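Local coordinates for protein prephenate dehydrogenase (Corynebacterium glutamicum ATCC 13032, PDB 3KTD) that probably oxidises prephenate with NAD+ or NADP+ as a prephenate dehydrogenase, a step of tyrosine biosynthesis, at residues Gln63-Ala67 and Glu68-Ile72; Ala234-Pro238 and Gly239-Ala243. All blocks are in the same frame, centred on the assembly; numbering follows the deposited sequence.

How the interactions relate
Interaction 1 comes first along the chain and interaction 2 follows in the later half, their centres 33 Å apart and their nearest atoms about 19 Å apart. Both sit at ends of helices. Interaction 1 is the C-terminal end of helix 58-67, where the chain turns into strand 71-74 of the mixed sheet in the nucleotide-binding domain. Interaction 2 is the opposite kind of end, the start of helix 238-247 in the helical dimerization domain, beside the second subunit. One thus shapes a helix-to-strand turn of the Rossmann-type part, the other a helix start that borders the dimer interface.

Interaction 1: residues Gln63-Ala67 and Glu68-Ile72; sequences QRAAA and EDALI
R64 and E68, one helical turn apart, meet by backbone and by side chain where helix 58-67 ends. R64 O accepts from E68 N at 2.9 Å. With CG anti to the backbone N (chi1 174°) and the chain extended to NE, R64 sends its guanidinium out across the end of E68, whose OE2 comes to the guanidinium edge 3.3 Å from R64 NE: a salt bridge with a weak hydrogen bond, the two planes turned 58° apart. A water accepts weakly from R64 NH2 and donates to E68 OE1. D53 holds R64 NH2 in a second salt bridge, and F35 adds a cation-pi contact.

A65 O takes a nearly straight bond from A70 N at 3.0 Å, while A65 CB packs against A70 CB at 4.3 Å and the CD1 end of I72 at 4.2 Å. A66 O receives a weak bond from D69 N. Together with the left-handed backbone of D69, these bonds make a Schellman motif.

Chemically, the turning chain supplies N-H groups to R64 O and A65 O, and weakly to A66 O, and the R64 charge is divided between E68 and D53, which probably limits how far the guanidinium can turn.

Interaction 2: residues Ala234-Pro238 and Gly239-Ala243; sequences AGTDP and GLVRA
D237 and G239 meet at the start of helix 238-247, where the aspartate carboxylate reaches forward to an N-H of the first turn. A chi1 of -160° swings the carboxylate to the far side of the CA-CB bond from its own N, which brings D237 OD1 to G239 N at 2.8 Å. OD1 receives that N-H on its anti lone pair, on the side away from OD2.

The other end of the same residue is gripped as well. D237 O accepts from V241 N at 3.0 Å, and weakly from L240 N. L240 leans its branch point back across the turn, CG resting 4.0 Å from D237 CB, so aliphatic carbon lies beside the capping residue.

T236 and V241 cross at about a right angle. The hydroxyl OG1 and the methyl CG2 face each other, while OG1 has its hydrogen-bond partner in V233 O, just upstream. H202 and E206 of helix 187-214 lie against T236 and V241 respectively.

P238 opens the helix, and its carbonyl accepts from R242 N at 3.0 Å. The CB and CG of R242 run past that same oxygen before the chain bends at chi3 (62°), carrying the guanidinium off to E246 and, through NH1, to E278 of the second subunit, whose Y285 packs on P238.

D237 is thus an N-cap, followed by proline in the first helical turn, where the ring costs no main-chain hydrogen bond. T236 and V241, at the N' and N4 positions, touch as hydroxyl against methyl without forming a hydrophobic staple. The whole is an aspartate-capped helix start at the dimer interface of the dimerization domain.

Interaction 1: residues Gln63-Ala67 and Glu68-Ile72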
loop_
_atom_site.group_PDB
_atom_site.type_symbol
_atom_site.label_atom_id
_atom_site.label_comp_id
_atom_site.label_asym_id
_atom_site.label_seq_id
_atom_site.Cartn_x
_atom_site.Cartn_y
_atom_site.Cartn_z
ATOM N N GLN A 63 -20.421 -37.681 -8.532
ATOM C CA GLN A 63 -20.865 -39.065 -8.321
ATOM C C GLN A 63 -19.863 -39.816 -7.438
ATOM O O GLN A 63 -20.243 -40.510 -6.494
ATOM C CB GLN A 63 -21.031 -39.784 -9.662
ATOM C CG GLN A 63 -21.567 -41.217 -9.522
ATOM C CD GLN A 63 -21.743 -41.930 -10.862
ATOM O OE1 GLN A 63 -20.886 -41.849 -11.749
ATOM N NE2 GLN A 63 -22.857 -42.648 -11.004
ATOM N N ARG A 64 -18.584 -39.653 -7.769
ATOM C CA ARG A 64 -17.468 -40.254 -7.041
ATOM C C ARG A 64 -17.323 -39.609 -5.676
ATOM O O ARG A 64 -17.062 -40.288 -4.686
ATOM C CB ARG A 64 -16.170 -40.066 -7.841
ATOM C CG ARG A 64 -14.888 -40.507 -7.135
ATOM C CD ARG A 64 -13.674 -40.245 -8.014
ATOM N NE ARG A 64 -12.414 -40.257 -7.268
ATOM C CZ ARG A 64 -11.223 -39.957 -7.791
ATOM N NH1 ARG A 64 -11.103 -39.611 -9.071
ATOM N NH2 ARG A 64 -10.139 -39.997 -7.028
ATOM N N ALA A 65 -17.477 -38.290 -5.630
ATOM C CA ALA A 65 -17.381 -37.568 -4.374
ATOM C C ALA A 65 -18.418 -38.128 -3.420
ATOM O O ALA A 65 -18.124 -38.358 -2.246
ATOM C CB ALA A 65 -17.592 -36.083 -4.591
ATOM N N ALA A 66 -19.623 -38.363 -3.937
ATOM C CA ALA A 66 -20.709 -38.935 -3.141
ATOM C C ALA A 66 -20.383 -40.364 -2.741
ATOM O O ALA A 66 -20.654 -40.768 -1.615
ATOM C CB ALA A 66 -22.028 -38.880 -3.894
ATOM N N ALA A 67 -19.786 -41.123 -3.652
ATOM C CA ALA A 67 -19.415 -42.515 -3.365
ATOM C C ALA A 67 -18.372 -42.637 -2.257
ATOM O O ALA A 67 -18.416 -43.593 -1.492
ATOM C CB ALA A 67 -18.913 -43.202 -4.626
ATOM N N GLU A 68 -17.452 -41.670 -2.167
ATOM C CA GLU A 68 -16.345 -41.706 -1.185
ATOM C C GLU A 68 -16.540 -40.804 0.047
ATOM O O GLU A 68 -15.630 -40.675 0.869
ATOM C CB GLU A 68 -15.030 -41.319 -1.875
ATOM C CG GLU A 68 -14.637 -42.187 -3.080
ATOM C CD GLU A 68 -13.332 -41.743 -3.759
ATOM O OE1 GLU A 68 -12.681 -40.777 -3.291
ATOM O OE2 GLU A 68 -12.954 -42.371 -4.771
ATOM N N ASP A 69 -17.725 -40.209 0.188
ATOM C CA ASP A 69 -18.001 -39.217 1.244
ATOM C C ASP A 69 -16.889 -38.153 1.329
ATOM O O ASP A 69 -16.396 -37.837 2.416
ATOM C CB ASP A 69 -18.211 -39.882 2.615
ATOM C CG ASP A 69 -18.733 -38.892 3.679
ATOM O OD1 ASP A 69 -19.663 -38.097 3.379
ATOM O OD2 ASP A 69 -18.210 -38.909 4.818
ATOM N N ALA A 70 -16.502 -37.604 0.184
ATOM C CA ALA A 70 -15.412 -36.637 0.144
ATOM C C ALA A 70 -15.843 -35.288 0.674
ATOM O O ALA A 70 -17.010 -34.901 0.555
ATOM C CB ALA A 70 -14.888 -36.471 -1.279
ATOM N N LEU A 71 -14.890 -34.573 1.262
ATOM C CA LEU A 71 -15.119 -33.191 1.641
ATOM C C LEU A 71 -14.996 -32.413 0.341
ATOM O O LEU A 71 -13.978 -32.510 -0.330
ATOM C CB LEU A 71 -14.080 -32.732 2.651
ATOM C CG LEU A 71 -14.116 -31.252 3.026
ATOM C CD1 LEU A 71 -15.409 -30.873 3.704
ATOM C CD2 LEU A 71 -12.915 -30.942 3.914
ATOM N N ILE A 72 -16.041 -31.677 -0.030
ATOM C CA ILE A 72 -16.059 -30.945 -1.295
ATOM C C ILE A 72 -15.674 -29.480 -1.083
ATOM O O ILE A 72 -16.319 -28.774 -0.309
ATOM C CB ILE A 72 -17.452 -30.989 -1.952
ATOM C CG1 ILE A 72 -17.890 -32.433 -2.199
ATOM C CG2 ILE A 72 -17.452 -30.217 -3.259
ATOM C CD1 ILE A 72 -19.227 -32.559 -2.917
HETATM O O HOH W 1 -10.062 -40.939 -3.804
#

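Interaction 2: residues Ala234-Pro238 and Gly239-Ala243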
loop_
_atom_site.group_PDB
_atom_site.type_symbol
_atom_site.label_atom_id
_atom_site.label_comp_id
_atom_site.label_asym_id
_atom_site.label_seq_id
_atom_site.Cartn_x
_atom_site.Cartn_y
_atom_site.Cartn_z
ATOM N N ALA A 234 -5.499 -1.824 -7.074
ATOM C CA ALA A 234 -6.369 -1.221 -8.087
ATOM C C ALA A 234 -6.096 -1.877 -9.431
ATOM O O ALA A 234 -6.796 -1.618 -10.416
ATOM C CB ALA A 234 -6.118 0.255 -8.190
ATOM N N GLY A 235 -5.040 -2.693 -9.465
ATOM C CA GLY A 235 -4.701 -3.496 -10.620
ATOM C C GLY A 235 -5.524 -4.767 -10.676
ATOM O O GLY A 235 -5.672 -5.342 -11.749
ATOM N N THR A 236 -6.065 -5.225 -9.543
ATOM C CA THR A 236 -6.890 -6.437 -9.578
ATOM C C THR A 236 -8.099 -6.199 -10.485
ATOM O O THR A 236 -8.399 -5.067 -10.878
ATOM C CB THR A 236 -7.364 -6.975 -8.188
ATOM O OG1 THR A 236 -8.335 -6.092 -7.623
ATOM C CG2 THR A 236 -6.189 -7.191 -7.215
ATOM N N ASP A 237 -8.777 -7.286 -10.817
ATOM C CA ASP A 237 -9.827 -7.260 -11.810
ATOM C C ASP A 237 -11.073 -6.535 -11.325
ATOM O O ASP A 237 -11.553 -6.793 -10.222
ATOM C CB ASP A 237 -10.185 -8.685 -12.211
ATOM C CG ASP A 237 -10.891 -8.738 -13.533
ATOM O OD1 ASP A 237 -12.077 -8.329 -13.594
ATOM O OD2 ASP A 237 -10.249 -9.183 -14.512
ATOM N N PRO A 238 -11.607 -5.631 -12.159
ATOM C CA PRO A 238 -12.835 -4.936 -11.804
ATOM C C PRO A 238 -13.967 -5.893 -11.427
ATOM O O PRO A 238 -14.715 -5.610 -10.488
ATOM C CB PRO A 238 -13.182 -4.161 -13.075
ATOM C CG PRO A 238 -11.892 -3.960 -13.762
ATOM C CD PRO A 238 -11.028 -5.130 -13.419
ATOM N N GLY A 239 -14.090 -7.013 -12.141
ATOM C CA GLY A 239 -15.135 -7.991 -11.849
ATOM C C GLY A 239 -15.070 -8.478 -10.410
ATOM O O GLY A 239 -16.093 -8.570 -9.721
ATOM N N LEU A 240 -13.853 -8.761 -9.949
ATOM C CA LEU A 240 -13.634 -9.261 -8.585
ATOM C C LEU A 240 -13.830 -8.180 -7.525
ATOM O O LEU A 240 -14.488 -8.428 -6.511
ATOM C CB LEU A 240 -12.237 -9.891 -8.460
ATOM C CG LEU A 240 -12.010 -11.031 -9.464
ATOM C CD1 LEU A 240 -10.641 -11.694 -9.274
ATOM C CD2 LEU A 240 -13.147 -12.058 -9.369
ATOM N N VAL A 241 -13.270 -6.993 -7.764
ATOM C CA VAL A 241 -13.405 -5.873 -6.824
ATOM C C VAL A 241 -14.879 -5.576 -6.575
ATOM O O VAL A 241 -15.279 -5.292 -5.445
ATOM C CB VAL A 241 -12.703 -4.590 -7.327
ATOM C CG1 VAL A 241 -12.851 -3.468 -6.314
ATOM C CG2 VAL A 241 -11.233 -4.849 -7.598
ATOM N N ARG A 242 -15.681 -5.664 -7.634
ATOM C CA ARG A 242 -17.136 -5.484 -7.536
ATOM C C ARG A 242 -17.814 -6.618 -6.779
ATOM O O ARG A 242 -18.735 -6.370 -6.000
ATOM C CB ARG A 242 -17.773 -5.383 -8.923
ATOM C CG ARG A 242 -17.466 -4.091 -9.687
ATOM C CD ARG A 242 -18.145 -4.099 -11.050
ATOM N NE ARG A 242 -19.601 -4.156 -10.909
ATOM C CZ ARG A 242 -20.448 -4.513 -11.873
ATOM N NH1 ARG A 242 -20.004 -4.855 -13.083
ATOM N NH2 ARG A 242 -21.755 -4.528 -11.625
ATOM N N ALA A 243 -17.369 -7.853 -7.030
ATOM C CA ALA A 243 -17.917 -9.050 -6.369
ATOM C C ALA A 243 -17.779 -8.922 -4.858
ATOM O O ALA A 243 -18.789 -8.942 -4.133
ATOM C CB ALA A 243 -17.207 -10.313 -6.858
#